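Local structure of Cd1 (7D39) at residues L4-G9 with D81-S86; L97-T102 with Q154-M159; V138-S143 with K167-E172. The protein binds flavin mononucleotide and probably acts as an ene-reductase that starts the breakdown of flavones and flavonols in a gut bacterium. One frame throughout, in Å; residues are numbered along the deposited sequence.

Contact 1 (L4-G9 with D81-S86). With FMN (flavin mononucleotide), chain B.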
loop_
_atom_site.group_PDB
_atom_site.type_symbol
_atom_site.label_atom_id
_atom_site.label_comp_id
_atom_site.label_asym_id
_atom_site.label_seq_id
_atom_site.Cartn_x
_atom_site.Cartn_y
_atom_site.Cartn_z
ATOM N N LEU A 4 -3.844 -1.998 -15.437
ATOM C CA LEU A 4 -2.840 -2.997 -15.158
ATOM C C LEU A 4 -3.263 -3.967 -14.073
ATOM O O LEU A 4 -3.624 -3.584 -13.009
ATOM C CB LEU A 4 -1.513 -2.343 -14.798
ATOM C CG LEU A 4 -0.311 -3.206 -14.437
ATOM C CD1 LEU A 4 0.236 -3.958 -15.614
ATOM C CD2 LEU A 4 0.781 -2.391 -13.795
ATOM N N GLY A 5 -3.204 -5.238 -14.394
ATOM C CA GLY A 5 -3.314 -6.303 -13.441
ATOM C C GLY A 5 -2.020 -6.954 -13.028
ATOM O O GLY A 5 -1.218 -7.338 -13.828
ATOM N N ILE A 6 -1.856 -7.077 -11.741
ATOM C CA ILE A 6 -0.702 -7.680 -11.130
ATOM C C ILE A 6 -1.106 -8.843 -10.239
ATOM O O ILE A 6 -1.994 -8.725 -9.458
ATOM C CB ILE A 6 0.111 -6.666 -10.299
ATOM C CG1 ILE A 6 0.474 -5.440 -11.119
ATOM C CG2 ILE A 6 1.294 -7.344 -9.651
ATOM C CD1 ILE A 6 1.031 -4.299 -10.322
ATOM N N SER A 7 -0.421 -9.955 -10.368
ATOM C CA SER A 7 -0.675 -11.103 -9.511
ATOM C C SER A 7 0.602 -11.514 -8.798
ATOM O O SER A 7 1.653 -11.662 -9.427
ATOM C CB SER A 7 -1.233 -12.278 -10.303
ATOM O OG SER A 7 -1.103 -13.457 -9.546
ATOM N N GLY A 8 0.506 -11.699 -7.489
ATOM C CA GLY A 8 1.615 -12.178 -6.691
ATOM C C GLY A 8 1.573 -13.652 -6.340
ATOM O O GLY A 8 2.354 -14.087 -5.484
ATOM N N GLY A 9 0.679 -14.434 -6.954
ATOM C CA GLY A 9 0.590 -15.855 -6.700
ATOM C C GLY A 9 1.529 -16.648 -7.590
ATOM O O GLY A 9 2.374 -16.101 -8.300
ATOM N N ASP A 81 -3.666 3.874 -15.681
ATOM C CA ASP A 81 -4.627 4.767 -15.049
ATOM C C ASP A 81 -5.270 4.121 -13.831
ATOM O O ASP A 81 -5.695 4.828 -12.911
ATOM C CB ASP A 81 -5.699 5.191 -16.059
ATOM C CG ASP A 81 -5.104 5.805 -17.325
ATOM O OD1 ASP A 81 -4.464 6.886 -17.250
ATOM O OD2 ASP A 81 -5.283 5.211 -18.407
ATOM N N GLY A 82 -5.333 2.792 -13.808
ATOM C CA GLY A 82 -5.888 2.053 -12.692
ATOM C C GLY A 82 -5.200 0.707 -12.616
ATOM O O GLY A 82 -4.674 0.201 -13.612
ATOM N N ILE A 83 -5.188 0.141 -11.409
ATOM C CA ILE A 83 -4.423 -1.064 -11.103
ATOM C C ILE A 83 -5.271 -2.006 -10.266
ATOM O O ILE A 83 -5.932 -1.584 -9.309
ATOM C CB ILE A 83 -3.118 -0.754 -10.345
ATOM C CG1 ILE A 83 -2.235 0.204 -11.120
ATOM C CG2 ILE A 83 -2.364 -2.018 -10.022
ATOM C CD1 ILE A 83 -0.975 0.539 -10.376
ATOM N N VAL A 84 -5.197 -3.290 -10.602
ATOM C CA VAL A 84 -5.809 -4.374 -9.845
ATOM C C VAL A 84 -4.685 -5.311 -9.429
ATOM O O VAL A 84 -3.947 -5.826 -10.276
ATOM C CB VAL A 84 -6.878 -5.115 -10.670
ATOM C CG1 VAL A 84 -7.626 -6.106 -9.818
ATOM C CG2 VAL A 84 -7.838 -4.131 -11.228
ATOM N N PHE A 85 -4.526 -5.514 -8.144
ATOM C CA PHE A 85 -3.456 -6.256 -7.565
ATOM C C PHE A 85 -4.013 -7.410 -6.761
ATOM O O PHE A 85 -4.671 -7.203 -5.778
ATOM C CB PHE A 85 -2.668 -5.322 -6.661
ATOM C CG PHE A 85 -1.269 -5.741 -6.402
ATOM C CD1 PHE A 85 -0.268 -4.817 -6.371
ATOM C CD2 PHE A 85 -0.960 -7.043 -6.177
ATOM C CE1 PHE A 85 1.008 -5.191 -6.131
ATOM C CE2 PHE A 85 0.313 -7.419 -5.924
ATOM C CZ PHE A 85 1.297 -6.505 -5.903
ATOM N N SER A 86 -3.739 -8.619 -7.188
ATOM C CA SER A 86 -4.129 -9.809 -6.474
ATOM C C SER A 86 -2.985 -10.479 -5.733
ATOM O O SER A 86 -2.032 -10.829 -6.316
ATOM C CB SER A 86 -4.810 -10.778 -7.412
ATOM O OG SER A 86 -5.472 -11.791 -6.757
HETATM N N1 FMN B . -3.799 -18.864 3.538
HETATM C C2 FMN B . -4.580 -18.264 4.424
HETATM O O2 FMN B . -5.764 -18.304 4.079
HETATM N N3 FMN B . -4.090 -17.704 5.564
HETATM C C4 FMN B . -2.756 -17.733 5.782
HETATM O O4 FMN B . -2.176 -17.277 6.751
HETATM C C4A FMN B . -1.881 -18.403 4.808
HETATM N N5 FMN B . -0.581 -18.484 4.956
HETATM C C5A FMN B . 0.235 -19.049 4.068
HETATM C C6 FMN B . 1.606 -19.111 4.245
HETATM C C7 FMN B . 2.435 -19.709 3.306
HETATM C C7M FMN B . 3.925 -19.781 3.521
HETATM C C8 FMN B . 1.832 -20.321 2.097
HETATM C C8M FMN B . 2.714 -20.995 1.082
HETATM C C9 FMN B . 0.458 -20.264 1.935
HETATM C C9A FMN B . -0.352 -19.645 2.865
HETATM N N10 FMN B . -1.741 -19.613 2.701
HETATM C C10 FMN B . -2.500 -18.969 3.649
HETATM C "C1'" FMN B . -2.311 -20.177 1.483
HETATM C "C2'" FMN B . -2.160 -19.207 0.303
HETATM O "O2'" FMN B . -2.873 -17.999 0.484
HETATM C "C3'" FMN B . -2.540 -19.910 -1.033
HETATM O "O3'" FMN B . -1.680 -20.981 -1.305
HETATM C "C4'" FMN B . -2.612 -18.923 -2.224
HETATM O "O4'" FMN B . -3.761 -18.098 -2.171
HETATM C "C5'" FMN B . -2.527 -19.677 -3.540
HETATM O "O5'" FMN B . -2.609 -18.844 -4.645
HETATM P P FMN B . -2.078 -19.017 -6.050
HETATM O O1P FMN B . -2.280 -17.836 -6.749
HETATM O O2P FMN B . -0.703 -19.274 -5.924
HETATM O O3P FMN B . -2.921 -20.057 -6.548
#
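L4 opens the pairing of two adjacent parallel strands in the central sheet of a flavodoxin-like alpha/beta fold: its N donates to G82 O, and its O takes the N-H of V84. G5 turns its CA toward V84 O in a CA-H...O contact of 3.3 Å. The backbone bonds then pass to I6, whose N reaches V84 O at 2.8 Å while its O accepts from S86 N. I6 also carries the side-chain contact. With CG1 beside the backbone N (chi1 -54°), the CG2 branch is left anti to it and stands over one face of the F85 ring, 3.9 Å from the ring centre and displaced toward the rim between CZ and CE2, a CH-pi contact. The other branch ends in CD1, which meets I83 CG2 at 4.1 Å. An alanine in place of F85 would probably leave I6 CG2 without its aromatic partner and open a gap between I6 and F98, whose ring packs edge-to-face with that of F85. S7 OG accepts from G9 N at 3.3 Å in an ST turn and also bonds D16. G8 N closes the series on S86 O, and the turn leads to the FMN phosphate, G9 CA lying 3.5 Å from O1P. Strands 32-37 and 138-144 flank the pair; helix 14-28 packs on the face of S7, V84 and S86, and helix 96-109 lies on the opposite face, that of I6, I83 and F85.

Contact 2 (L97-T102 with Q154-M159)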
loop_
_atom_site.group_PDB
_atom_site.type_symbol
_atom_site.label_atom_id
_atom_site.label_comp_id
_atom_site.label_asym_id
_atom_site.label_seq_id
_atom_site.Cartn_x
_atom_site.Cartn_y
_atom_site.Cartn_z
ATOM N N LEU A 97 6.864 -10.550 -0.505
ATOM C CA LEU A 97 7.169 -9.755 -1.687
ATOM C C LEU A 97 6.283 -8.514 -1.770
ATOM O O LEU A 97 6.755 -7.426 -2.109
ATOM C CB LEU A 97 7.006 -10.615 -2.943
ATOM C CG LEU A 97 7.251 -9.839 -4.237
ATOM C CD1 LEU A 97 8.656 -9.241 -4.253
ATOM C CD2 LEU A 97 7.027 -10.731 -5.451
ATOM N N PHE A 98 4.995 -8.667 -1.471
ATOM C CA PHE A 98 4.118 -7.512 -1.375
ATOM C C PHE A 98 4.641 -6.507 -0.347
ATOM O O PHE A 98 4.611 -5.290 -0.579
ATOM C CB PHE A 98 2.701 -7.970 -1.014
ATOM C CG PHE A 98 1.665 -6.900 -1.189
ATOM C CD1 PHE A 98 1.497 -5.910 -0.237
ATOM C CD2 PHE A 98 0.860 -6.881 -2.317
ATOM C CE1 PHE A 98 0.559 -4.922 -0.417
ATOM C CE2 PHE A 98 -0.070 -5.889 -2.509
ATOM C CZ PHE A 98 -0.229 -4.911 -1.562
ATOM N N HIS A 99 5.105 -6.991 0.800
ATOM C CA HIS A 99 5.695 -6.084 1.793
ATOM C C HIS A 99 6.968 -5.421 1.278
ATOM O O HIS A 99 7.238 -4.269 1.618
ATOM C CB HIS A 99 5.996 -6.824 3.083
ATOM C CG HIS A 99 4.783 -7.107 3.907
ATOM N ND1 HIS A 99 4.106 -8.304 3.854
ATOM C CD2 HIS A 99 4.130 -6.351 4.818
ATOM C CE1 HIS A 99 3.085 -8.270 4.689
ATOM N NE2 HIS A 99 3.072 -7.093 5.280
ATOM N N THR A 100 7.757 -6.126 0.467
ATOM C CA THR A 100 8.967 -5.542 -0.107
ATOM C C THR A 100 8.629 -4.451 -1.111
ATOM O O THR A 100 9.248 -3.385 -1.102
ATOM C CB THR A 100 9.806 -6.634 -0.758
ATOM O OG1 THR A 100 10.411 -7.399 0.269
ATOM C CG2 THR A 100 10.907 -6.056 -1.623
ATOM N N ILE A 101 7.637 -4.696 -1.972
ATOM C CA ILE A 101 7.176 -3.654 -2.880
ATOM C C ILE A 101 6.722 -2.430 -2.094
ATOM O O ILE A 101 7.013 -1.288 -2.469
ATOM C CB ILE A 101 6.062 -4.203 -3.798
ATOM C CG1 ILE A 101 6.671 -5.174 -4.814
ATOM C CG2 ILE A 101 5.321 -3.069 -4.508
ATOM C CD1 ILE A 101 5.655 -6.085 -5.492
ATOM N N THR A 102 6.017 -2.647 -0.981
ATOM C CA THR A 102 5.623 -1.525 -0.134
ATOM C C THR A 102 6.851 -0.807 0.444
ATOM O O THR A 102 6.938 0.420 0.404
ATOM C CB THR A 102 4.688 -2.008 0.987
ATOM O OG1 THR A 102 3.514 -2.623 0.434
ATOM C CG2 THR A 102 4.246 -0.847 1.840
ATOM N N GLN A 154 -5.853 -6.956 4.308
ATOM C CA GLN A 154 -6.463 -5.740 3.778
ATOM C C GLN A 154 -5.757 -4.488 4.277
ATOM O O GLN A 154 -5.689 -3.481 3.561
ATOM C CB GLN A 154 -7.937 -5.693 4.165
ATOM C CG GLN A 154 -8.801 -6.667 3.433
ATOM C CD GLN A 154 -10.190 -6.759 4.017
ATOM O OE1 GLN A 154 -10.370 -7.111 5.185
ATOM N NE2 GLN A 154 -11.188 -6.422 3.203
ATOM N N CYS A 155 -5.260 -4.516 5.507
ATOM C CA CYS A 155 -4.457 -3.407 5.998
ATOM C C CYS A 155 -3.106 -3.366 5.289
ATOM O O CYS A 155 -2.646 -2.283 4.899
ATOM C CB CYS A 155 -4.316 -3.514 7.514
ATOM S SG CYS A 155 -3.462 -2.137 8.321
ATOM N N ASP A 156 -2.471 -4.530 5.067
ATOM C CA ASP A 156 -1.250 -4.544 4.257
ATOM C C ASP A 156 -1.515 -3.925 2.899
ATOM O O ASP A 156 -0.719 -3.116 2.402
ATOM C CB ASP A 156 -0.706 -5.964 4.067
ATOM C CG ASP A 156 -0.252 -6.609 5.352
ATOM O OD1 ASP A 156 -0.088 -5.911 6.363
ATOM O OD2 ASP A 156 -0.038 -7.837 5.344
ATOM N N ALA A 157 -2.624 -4.313 2.266
ATOM C CA ALA A 157 -2.915 -3.779 0.943
ATOM C C ALA A 157 -3.039 -2.264 1.002
ATOM O O ALA A 157 -2.430 -1.540 0.207
ATOM C CB ALA A 157 -4.191 -4.412 0.384
ATOM N N GLY A 158 -3.818 -1.768 1.955
ATOM C CA GLY A 158 -3.957 -0.335 2.102
ATOM C C GLY A 158 -2.630 0.370 2.308
ATOM O O GLY A 158 -2.451 1.498 1.859
HETATM N N MSE A 159 -1.721 -0.254 3.006
HETATM C CA MSE A 159 -0.418 0.293 3.179
HETATM C C MSE A 159 0.269 0.668 1.877
HETATM O O MSE A 159 0.858 1.702 1.832
HETATM C CB MSE A 159 0.400 -0.644 4.028
HETATM C CG MSE A 159 1.396 0.159 4.809
HETATM SE SE MSE A 159 0.669 1.406 6.149
HETATM C CE MSE A 159 -0.154 0.166 7.297
HETATM O O HOH W 1 2.092 -3.738 2.561
#
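F98 of helix 96-109 reaches across to D156 and A157 of helix 153-162. Its CB points toward that helix, and CG lies anti to the backbone N (chi1 -167°). From there the ring extends to CE1, which comes to 3.6 Å from D156 O at the ring edge, near its plane. At the tip, CZ meets A157 CA at 3.8 Å. D156 O accepts from a water at 2.9 Å, which also bonds T102 OG1 at 2.8 Å, so the two helices share a polar bridge beside the aromatic contact. H99 and D156 come together obliquely, the imidazole and carboxylate planes 72° apart, with NE2 of H99 3.2 Å from OD2 of D156. H99 ND1 bonds T95 O, and D156 OD2 accepts from A94 N, in the loop ahead of helix 96-109; these bonds help to place the two groups. Farther along, T102 CG2 touches CG of selenomethionine M159 at 4.2 Å. The axes of the two short segments come within 10.0 Å of each other at an angle of 29°, the two helices lying side by side on one face of the parallel sheet in this flavodoxin-like alpha/beta fold.

Contact 3 (V138-S143 with K167-E172)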
loop_
_atom_site.group_PDB
_atom_site.type_symbol
_atom_site.label_atom_id
_atom_site.label_comp_id
_atom_site.label_asym_id
_atom_site.label_seq_id
_atom_site.Cartn_x
_atom_site.Cartn_y
_atom_site.Cartn_z
ATOM N N VAL A 138 -6.077 5.230 -9.421
ATOM C CA VAL A 138 -6.964 4.344 -8.668
ATOM C C VAL A 138 -6.369 2.944 -8.647
ATOM O O VAL A 138 -5.685 2.526 -9.588
ATOM C CB VAL A 138 -8.399 4.300 -9.244
ATOM C CG1 VAL A 138 -9.123 5.638 -9.042
ATOM C CG2 VAL A 138 -8.368 3.915 -10.707
ATOM N N ILE A 139 -6.644 2.215 -7.564
ATOM C CA ILE A 139 -6.099 0.881 -7.348
ATOM C C ILE A 139 -7.110 0.069 -6.551
ATOM O O ILE A 139 -7.799 0.595 -5.673
ATOM C CB ILE A 139 -4.731 0.928 -6.625
ATOM C CG1 ILE A 139 -4.122 -0.477 -6.507
ATOM C CG2 ILE A 139 -4.874 1.594 -5.241
ATOM C CD1 ILE A 139 -2.594 -0.494 -6.399
ATOM N N SER A 140 -7.199 -1.218 -6.869
ATOM C CA SER A 140 -8.009 -2.159 -6.118
ATOM C C SER A 140 -7.180 -3.393 -5.806
ATOM O O SER A 140 -6.259 -3.753 -6.550
ATOM C CB SER A 140 -9.271 -2.544 -6.884
ATOM O OG SER A 140 -10.213 -1.473 -6.852
ATOM N N PHE A 141 -7.517 -4.038 -4.695
ATOM C CA PHE A 141 -6.775 -5.181 -4.198
ATOM C C PHE A 141 -7.706 -6.359 -3.984
ATOM O O PHE A 141 -8.870 -6.197 -3.616
ATOM C CB PHE A 141 -6.083 -4.854 -2.878
ATOM C CG PHE A 141 -5.092 -3.728 -2.977
ATOM C CD1 PHE A 141 -3.837 -3.947 -3.510
ATOM C CD2 PHE A 141 -5.411 -2.467 -2.518
ATOM C CE1 PHE A 141 -2.919 -2.921 -3.589
ATOM C CE2 PHE A 141 -4.480 -1.430 -2.578
ATOM C CZ PHE A 141 -3.250 -1.660 -3.125
HETATM N N MSE A 142 -7.169 -7.546 -4.194
HETATM C CA MSE A 142 -7.854 -8.766 -3.818
HETATM C C MSE A 142 -6.834 -9.599 -3.071
HETATM O O MSE A 142 -5.724 -9.762 -3.549
HETATM C CB MSE A 142 -8.383 -9.501 -5.044
HETATM C CG MSE A 142 -9.317 -8.674 -5.910
HETATM SE SE MSE A 142 -10.058 -9.728 -7.412
HETATM C CE MSE A 142 -8.496 -9.681 -8.583
ATOM N N SER A 143 -7.189 -10.085 -1.888
ATOM C CA SER A 143 -6.339 -10.983 -1.122
ATOM C C SER A 143 -7.005 -12.346 -1.106
ATOM O O SER A 143 -8.178 -12.456 -0.742
ATOM C CB SER A 143 -6.132 -10.479 0.309
ATOM O OG SER A 143 -5.562 -9.189 0.319
ATOM N N LYS A 167 -6.081 6.270 -4.846
ATOM C CA LYS A 167 -7.446 6.106 -4.359
ATOM C C LYS A 167 -7.860 4.639 -4.474
ATOM O O LYS A 167 -7.956 4.094 -5.576
ATOM C CB LYS A 167 -8.397 7.017 -5.126
ATOM C CG LYS A 167 -9.865 6.779 -4.793
ATOM C CD LYS A 167 -10.767 7.688 -5.604
ATOM C CE LYS A 167 -10.789 9.112 -5.058
ATOM N NZ LYS A 167 -10.722 10.130 -6.154
ATOM N N VAL A 168 -8.106 4.002 -3.331
ATOM C CA VAL A 168 -8.527 2.606 -3.298
ATOM C C VAL A 168 -9.985 2.499 -3.725
ATOM O O VAL A 168 -10.850 3.211 -3.214
ATOM C CB VAL A 168 -8.318 2.023 -1.891
ATOM C CG1 VAL A 168 -8.750 0.552 -1.818
ATOM C CG2 VAL A 168 -6.870 2.143 -1.480
ATOM N N ILE A 169 -10.277 1.584 -4.648
ATOM C CA ILE A 169 -11.670 1.409 -5.040
ATOM C C ILE A 169 -12.269 0.185 -4.354
ATOM O O ILE A 169 -13.295 0.286 -3.667
ATOM C CB ILE A 169 -11.812 1.344 -6.569
ATOM C CG1 ILE A 169 -11.142 2.564 -7.209
ATOM C CG2 ILE A 169 -13.288 1.247 -6.971
ATOM C CD1 ILE A 169 -11.797 3.905 -6.863
ATOM N N ASP A 170 -11.631 -0.968 -4.517
ATOM C CA ASP A 170 -12.004 -2.168 -3.790
ATOM C C ASP A 170 -10.800 -2.713 -3.031
ATOM O O ASP A 170 -9.654 -2.468 -3.405
ATOM C CB ASP A 170 -12.569 -3.238 -4.734
ATOM C CG ASP A 170 -14.034 -2.990 -5.061
ATOM O OD1 ASP A 170 -14.853 -3.081 -4.122
ATOM O OD2 ASP A 170 -14.349 -2.689 -6.237
ATOM N N ASN A 171 -11.072 -3.452 -1.940
ATOM C CA ASN A 171 -10.024 -4.047 -1.115
ATOM C C ASN A 171 -10.622 -5.315 -0.489
ATOM O O ASN A 171 -11.027 -5.364 0.669
ATOM C CB ASN A 171 -9.513 -3.064 -0.063
ATOM C CG ASN A 171 -8.320 -3.580 0.649
ATOM O OD1 ASN A 171 -7.935 -4.726 0.454
ATOM N ND2 ASN A 171 -7.714 -2.750 1.488
ATOM N N GLU A 172 -10.670 -6.379 -1.284
ATOM C CA GLU A 172 -11.504 -7.543 -1.009
ATOM C C GLU A 172 -10.655 -8.717 -0.529
ATOM O O GLU A 172 -9.542 -8.929 -1.014
ATOM C CB GLU A 172 -12.294 -7.935 -2.266
ATOM C CG GLU A 172 -13.351 -9.014 -2.076
ATOM C CD GLU A 172 -14.532 -8.524 -1.291
ATOM O OE1 GLU A 172 -14.413 -8.356 -0.051
ATOM O OE2 GLU A 172 -15.579 -8.290 -1.920
HETATM O O HOH W 2 -12.415 -2.094 -8.189
HETATM O O HOH W 3 -7.291 -7.264 -0.561
#
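S140 and D170 meet where the two parallel strands slip by one residue. S140 OG, anti to its carbonyl carbon (chi1 -75°), accepts the N-H of D170 at 2.8 Å and lies 3.3 Å from I169 CB. In this beta bulge a side chain therefore takes a backbone N-H, while I139 O receives I169 N and F141 N turns to D170 O at 2.9 Å. That last donor sits above the carbonyl plane, 43° out of it. The I169 side chain crosses that of V138 obliquely, CG1 3.8 Å from CB. Beyond the bulge regular pairing resumes, with E172 N on F141 O and S143 N on E172 O. One water takes the S140 OG proton at 2.6 Å and donates to D170 OD2; another accepts from S143 OG and donates to N171 OD1 and E172 O. Outside these, N196 bonds D170 OD2, R189 forms a salt bridge with E172 OE2, and T153 bonds S143 OG, while A157 of helix 153-162 packs on F141 and N171. The S140 hydroxyl is thus used in both directions, so the N-H of D170 is taken up by a side chain that passes its own proton to water.

Contacts 1 and 3 are pairings in one flavodoxin-like sheet, and contact 2 joins two helices on one of its faces. Contacts 1 and 3 meet directly: I83 O and F85 N of contact 1 probably bond S140 N at 2.8 Å and S140 O at 2.9 Å, so S140 serves both neighbouring strands. Contact 2 lies over this sheet, its F98 ring touching F85 at 3.6 Å (CD2 to CZ) and F141 at 3.9 Å (CZ to CE1). Q154 NE2 probably bonds N171 O, tying helix 153-162 to the edge strand of its own beta-alpha-beta unit. FMN lies toward the C-terminal ends of the strands: G9 of contact 1 belongs to its pocket, and the side chains of S143 and D156 are about 8 and 10 Å away.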